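Local atomic coordinates of BauA (Acinetobacter baumannii, PDB entry 6HCP), a protein that probably takes up iron as ferric preacinetobactin across the outer membrane, acting as a TonB-dependent siderophore receptor of a bacterial pathogen. Residues A[204-209]-A[225-230]; A[268-273]-A[690-695]. One frame throughout, in Å; residues are numbered along the deposited sequence.

Contact 1: residues A[204-209]-A[225-230]; sequences VRINGM and RLFSLG. With C8E ((hydroxyethyloxy)tri(ethyloxy)octane), chain B.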
loop_
_atom_site.group_PDB
_atom_site.type_symbol
_atom_site.label_atom_id
_atom_site.label_comp_id
_atom_site.label_asym_id
_atom_site.label_seq_id
_atom_site.Cartn_x
_atom_site.Cartn_y
_atom_site.Cartn_z
ATOM N N VAL A 204 -39.440 -20.837 7.694
ATOM C CA VAL A 204 -38.432 -20.717 8.730
ATOM C C VAL A 204 -37.128 -20.226 8.076
ATOM O O VAL A 204 -36.646 -20.821 7.095
ATOM C CB VAL A 204 -38.206 -22.057 9.442
ATOM C CG1 VAL A 204 -37.127 -21.932 10.491
ATOM C CG2 VAL A 204 -39.491 -22.628 10.034
ATOM N N ARG A 205 -36.552 -19.156 8.629
ATOM C CA ARG A 205 -35.262 -18.601 8.129
ATOM C C ARG A 205 -34.348 -18.314 9.326
ATOM O O ARG A 205 -34.733 -17.633 10.263
ATOM C CB ARG A 205 -35.546 -17.370 7.261
ATOM C CG ARG A 205 -34.301 -16.710 6.679
ATOM C CD ARG A 205 -34.075 -17.040 5.224
ATOM N NE ARG A 205 -32.917 -16.352 4.677
ATOM C CZ ARG A 205 -32.962 -15.529 3.650
ATOM N NH1 ARG A 205 -34.125 -15.176 3.133
ATOM N NH2 ARG A 205 -31.835 -15.052 3.143
ATOM N N ILE A 206 -33.150 -18.903 9.325
ATOM C CA ILE A 206 -32.265 -18.849 10.455
ATOM C C ILE A 206 -30.922 -18.261 9.992
ATOM O O ILE A 206 -30.388 -18.691 8.986
ATOM C CB ILE A 206 -32.081 -20.249 11.074
ATOM C CG1 ILE A 206 -33.410 -20.861 11.531
ATOM C CG2 ILE A 206 -31.100 -20.215 12.216
ATOM C CD1 ILE A 206 -33.302 -22.334 11.843
ATOM N N ASN A 207 -30.374 -17.320 10.768
ATOM C CA ASN A 207 -29.040 -16.803 10.515
ATOM C C ASN A 207 -28.223 -16.961 11.787
ATOM O O ASN A 207 -28.720 -16.720 12.893
ATOM C CB ASN A 207 -29.069 -15.350 10.030
ATOM C CG ASN A 207 -29.493 -15.208 8.593
ATOM O OD1 ASN A 207 -28.652 -15.068 7.704
ATOM N ND2 ASN A 207 -30.797 -15.255 8.347
ATOM N N GLY A 208 -26.961 -17.375 11.621
ATOM C CA GLY A 208 -26.011 -17.424 12.696
ATOM C C GLY A 208 -24.668 -16.873 12.239
ATOM O O GLY A 208 -24.253 -17.117 11.120
ATOM N N MET A 209 -24.079 -15.991 13.048
ATOM C CA MET A 209 -22.827 -15.319 12.691
ATOM C C MET A 209 -21.966 -15.183 13.940
ATOM O O MET A 209 -22.448 -15.010 15.074
ATOM C CB MET A 209 -23.113 -13.959 12.049
ATOM C CG MET A 209 -21.866 -13.108 11.746
ATOM S SD MET A 209 -21.240 -12.291 13.211
ATOM C CE MET A 209 -22.499 -11.041 13.506
ATOM N N ARG A 225 -21.535 -11.475 17.504
ATOM C CA ARG A 225 -22.273 -12.727 17.429
ATOM C C ARG A 225 -23.733 -12.388 17.154
ATOM O O ARG A 225 -24.261 -11.444 17.722
ATOM C CB ARG A 225 -22.257 -13.526 18.741
ATOM C CG ARG A 225 -20.899 -13.820 19.354
ATOM C CD ARG A 225 -21.010 -14.906 20.430
ATOM N NE ARG A 225 -19.814 -15.017 21.272
ATOM C CZ ARG A 225 -19.802 -15.390 22.552
ATOM N NH1 ARG A 225 -20.925 -15.754 23.150
ATOM N NH2 ARG A 225 -18.693 -15.250 23.260
ATOM N N LEU A 226 -24.380 -13.225 16.350
ATOM C CA LEU A 226 -25.800 -13.088 16.077
ATOM C C LEU A 226 -26.423 -14.463 15.845
ATOM O O LEU A 226 -25.887 -15.304 15.119
ATOM C CB LEU A 226 -25.981 -12.206 14.846
ATOM C CG LEU A 226 -27.421 -11.994 14.389
ATOM C CD1 LEU A 226 -28.195 -11.209 15.437
ATOM C CD2 LEU A 226 -27.455 -11.273 13.046
ATOM N N PHE A 227 -27.615 -14.637 16.412
ATOM C CA PHE A 227 -28.499 -15.728 16.066
ATOM C C PHE A 227 -29.893 -15.140 15.874
ATOM O O PHE A 227 -30.366 -14.412 16.743
ATOM C CB PHE A 227 -28.469 -16.808 17.147
ATOM C CG PHE A 227 -29.407 -17.963 16.891
ATOM C CD1 PHE A 227 -29.095 -18.929 15.946
ATOM C CD2 PHE A 227 -30.628 -18.048 17.540
ATOM C CE1 PHE A 227 -29.982 -19.956 15.659
ATOM C CE2 PHE A 227 -31.513 -19.077 17.255
ATOM C CZ PHE A 227 -31.199 -20.013 16.297
ATOM N N SER A 228 -30.485 -15.386 14.706
ATOM C CA SER A 228 -31.781 -14.832 14.367
ATOM C C SER A 228 -32.705 -15.909 13.798
ATOM O O SER A 228 -32.259 -16.821 13.111
ATOM C CB SER A 228 -31.667 -13.673 13.407
ATOM O OG SER A 228 -31.270 -14.101 12.117
ATOM N N LEU A 229 -34.007 -15.677 13.976
ATOM C CA LEU A 229 -35.060 -16.535 13.477
ATOM C C LEU A 229 -36.152 -15.655 12.877
ATOM O O LEU A 229 -36.567 -14.686 13.515
ATOM C CB LEU A 229 -35.606 -17.364 14.641
ATOM C CG LEU A 229 -36.699 -18.363 14.278
ATOM C CD1 LEU A 229 -36.134 -19.456 13.385
ATOM C CD2 LEU A 229 -37.309 -18.951 15.538
ATOM N N GLY A 230 -36.498 -15.930 11.618
ATOM C CA GLY A 230 -37.642 -15.315 10.942
ATOM C C GLY A 230 -38.669 -16.374 10.556
ATOM O O GLY A 230 -38.340 -17.303 9.817
HETATM C C1 C8E B . -24.428 -14.551 22.421
HETATM C C2 C8E B . -25.044 -14.043 21.134
HETATM C C3 C8E B . -25.568 -15.155 20.225
HETATM C C4 C8E B . -24.505 -16.207 19.913
HETATM C C5 C8E B . -24.916 -17.096 18.739
HETATM C C6 C8E B . -23.698 -17.657 18.015
HETATM C C7 C8E B . -24.069 -18.346 16.707
HETATM C C8 C8E B . -22.832 -18.959 16.054
HETATM O O9 C8E B . -22.992 -19.038 14.632
HETATM C C10 C8E B . -21.850 -19.546 13.945
HETATM C C11 C8E B . -22.263 -19.971 12.553
HETATM O O12 C8E B . -21.175 -19.776 11.660
HETATM O O HOH W 1 -33.016 -15.229 10.349
#
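Arg205, Asn207 and Met209 pair with Gly230, Ser228 and Leu226 through three couples of backbone hydrogen bonds between antiparallel strands. The straightest runs from Gly230 N to Arg205 O, 2.8 Å at 171°. A water joins the backbone of one strand to side chains of both: it donates to Arg205 O (3.0 Å) and accepts from Asn207 ND2 (3.0 Å). The same water is hydrogen-bonded to Ser228 OG at 2.7 Å. OG stands between the backbone N and the carbonyl carbon (chi1 70°), where it also packs on Asn207 CB at 3.3 Å. The polar ends on this face reach further: Asn207 OD1 accepts from His189, and Arg205 forms a salt bridge with Asp191. Nearby, Met209 CE rests on Leu226 CB at 3.9 Å.

The other face is greasy. Ile206 reaches both ways, with CG2 against Phe227 CE1 (3.6 Å) and CG1 against Leu229 CD1 (3.6 Å). The detergent C8E lies over Gly208, Phe227 and Arg225, which is salt-bridged to Glu223. Asn207, Ser228 and the water share their face with apolar Met209 and Leu226. This fits a transmembrane barrel wall, with Phe227 probably facing lipid and Asn207 the plug-filled interior.

Contact 2: residues A[268-273]-A[690-695]; sequences KPPKAD and LALGAP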
loop_
_atom_site.group_PDB
_atom_site.type_symbol
_atom_site.label_atom_id
_atom_site.label_comp_id
_atom_site.label_asym_id
_atom_site.label_seq_id
_atom_site.Cartn_x
_atom_site.Cartn_y
_atom_site.Cartn_z
ATOM N N LYS A 268 -1.815 17.995 14.615
ATOM C CA LYS A 268 -1.937 17.120 13.480
ATOM C C LYS A 268 -2.279 15.705 13.930
ATOM O O LYS A 268 -1.813 15.234 14.967
ATOM C CB LYS A 268 -0.643 17.155 12.667
ATOM C CG LYS A 268 -0.455 18.465 11.922
ATOM C CD LYS A 268 0.426 18.324 10.690
ATOM C CE LYS A 268 1.055 19.632 10.279
ATOM N NZ LYS A 268 -0.006 20.598 9.947
ATOM N N PRO A 269 -3.178 15.014 13.194
ATOM C CA PRO A 269 -3.584 13.670 13.573
ATOM C C PRO A 269 -2.407 12.704 13.504
ATOM O O PRO A 269 -1.591 12.777 12.596
ATOM C CB PRO A 269 -4.683 13.300 12.570
ATOM C CG PRO A 269 -4.487 14.230 11.407
ATOM C CD PRO A 269 -3.847 15.485 11.970
ATOM N N PRO A 270 -2.251 11.843 14.523
ATOM C CA PRO A 270 -1.360 10.684 14.442
ATOM C C PRO A 270 -1.791 9.781 13.288
ATOM O O PRO A 270 -2.883 9.954 12.723
ATOM C CB PRO A 270 -1.573 9.945 15.776
ATOM C CG PRO A 270 -2.188 10.975 16.683
ATOM C CD PRO A 270 -3.002 11.878 15.782
ATOM N N LYS A 271 -0.980 8.764 13.000
ATOM C CA LYS A 271 -1.321 7.859 11.904
ATOM C C LYS A 271 -2.664 7.187 12.204
ATOM O O LYS A 271 -3.036 6.964 13.378
ATOM C CB LYS A 271 -0.176 6.870 11.639
ATOM C CG LYS A 271 0.266 6.018 12.805
ATOM C CD LYS A 271 1.431 5.099 12.413
ATOM C CE LYS A 271 1.935 4.253 13.564
ATOM N NZ LYS A 271 0.866 3.385 14.119
ATOM N N ALA A 272 -3.333 6.777 11.125
ATOM C CA ALA A 272 -4.749 6.440 11.155
ATOM C C ALA A 272 -5.036 5.226 12.044
ATOM O O ALA A 272 -6.154 5.103 12.556
ATOM C CB ALA A 272 -5.258 6.239 9.745
ATOM N N ASP A 273 -4.048 4.334 12.262
ATOM C CA ASP A 273 -4.303 3.115 13.026
ATOM C C ASP A 273 -3.974 3.300 14.518
ATOM O O ASP A 273 -4.042 2.364 15.272
ATOM C CB ASP A 273 -3.572 1.891 12.451
ATOM C CG ASP A 273 -2.063 2.049 12.339
ATOM O OD1 ASP A 273 -1.548 3.116 12.705
ATOM O OD2 ASP A 273 -1.411 1.113 11.841
ATOM N N LEU A 690 -13.183 14.905 19.338
ATOM C CA LEU A 690 -12.471 14.376 18.188
ATOM C C LEU A 690 -12.239 12.875 18.350
ATOM O O LEU A 690 -11.999 12.403 19.441
ATOM C CB LEU A 690 -11.085 15.019 18.078
ATOM C CG LEU A 690 -11.007 16.520 17.866
ATOM C CD1 LEU A 690 -9.545 16.942 17.859
ATOM C CD2 LEU A 690 -11.691 16.942 16.585
ATOM N N ALA A 691 -12.185 12.182 17.216
ATOM C CA ALA A 691 -11.699 10.829 17.143
ATOM C C ALA A 691 -11.089 10.627 15.755
ATOM O O ALA A 691 -11.502 11.251 14.789
ATOM C CB ALA A 691 -12.818 9.852 17.389
ATOM N N LEU A 692 -10.082 9.756 15.676
ATOM C CA LEU A 692 -9.483 9.426 14.402
ATOM C C LEU A 692 -10.425 8.545 13.579
ATOM O O LEU A 692 -11.008 7.604 14.090
ATOM C CB LEU A 692 -8.162 8.683 14.634
ATOM C CG LEU A 692 -7.004 9.539 15.118
ATOM C CD1 LEU A 692 -5.819 8.646 15.473
ATOM C CD2 LEU A 692 -6.602 10.569 14.071
ATOM N N GLY A 693 -10.460 8.803 12.273
ATOM C CA GLY A 693 -11.147 7.952 11.324
ATOM C C GLY A 693 -10.475 6.589 11.212
ATOM O O GLY A 693 -9.291 6.456 11.464
ATOM N N ALA A 694 -11.241 5.605 10.762
ATOM C CA ALA A 694 -10.767 4.251 10.595
ATOM C C ALA A 694 -9.599 4.234 9.615
ATOM O O ALA A 694 -9.623 4.913 8.593
ATOM C CB ALA A 694 -11.890 3.373 10.100
ATOM N N PRO A 695 -8.564 3.416 9.885
ATOM C CA PRO A 695 -7.440 3.268 8.951
ATOM C C PRO A 695 -7.802 2.401 7.736
ATOM O O PRO A 695 -8.899 1.827 7.662
ATOM C CB PRO A 695 -6.413 2.541 9.811
ATOM C CG PRO A 695 -7.257 1.635 10.674
ATOM C CD PRO A 695 -8.501 2.463 10.999
#
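Leu692 packs against the extended segment Pro269-Lys271. From CB, which points toward that segment, CG swings anti to the carbonyl carbon (chi1 -74°), and the contact is made by the two methyls beyond it. CD2 meets Pro269 CB at 3.7 Å and also sits 4.0 Å from Pro270 O. The second methyl, CD1, comes to 3.9 Å from Lys271 O. Trp682, on the strand paired with 691-692, packs against Leu692 and both prolines.

Further along, the ring of Pro695 takes over: its CB approaches the methyl CB of Ala272 at 3.9 Å and Asp273 CB at the same separation. No hydrogen bond crosses between 268-273 and 690-695, and van der Waals contact does the joining. The charges stay on their own side, as Lys271 NZ forms a salt bridge with Asp273 OD1 at 2.8 Å, on the syn side but 33° out of the carboxylate plane.

Residues 268-273 belong to the long connection between barrel strands 238-252 and 282-297, whereas 690-695 lead into the last strand, 697-705. The family's usual topology, with both chain ends periplasmic, would place both on the extracellular side: a loop packed on short strand 691-692 and the segment after it, at the outer mouth of a TonB-dependent receptor barrel.

Contact 1 ties neighbours in sequence, the hairpin strands 202-212 and 221-234, whereas contact 2 brings together pieces more than 400 residues apart. Their centres are 35 Å apart and they share no residue or strand. Both are partly buried, but in different ways: contact 1 has a probably lipid-facing apolar side and a mixed inner side with polar groups and a water, while in contact 2 buried Ala272, Pro270 and Pro695 sit beside the exposed Lys271. Regular backbone hydrogen bonding dominates contact 1, as expected in a barrel wall. Contact 2 depends on van der Waals contact of Leu692 and Pro695 with side chains and backbone, and next to it Lys268 forms a salt bridge with Asp219 of a neighbouring subunit.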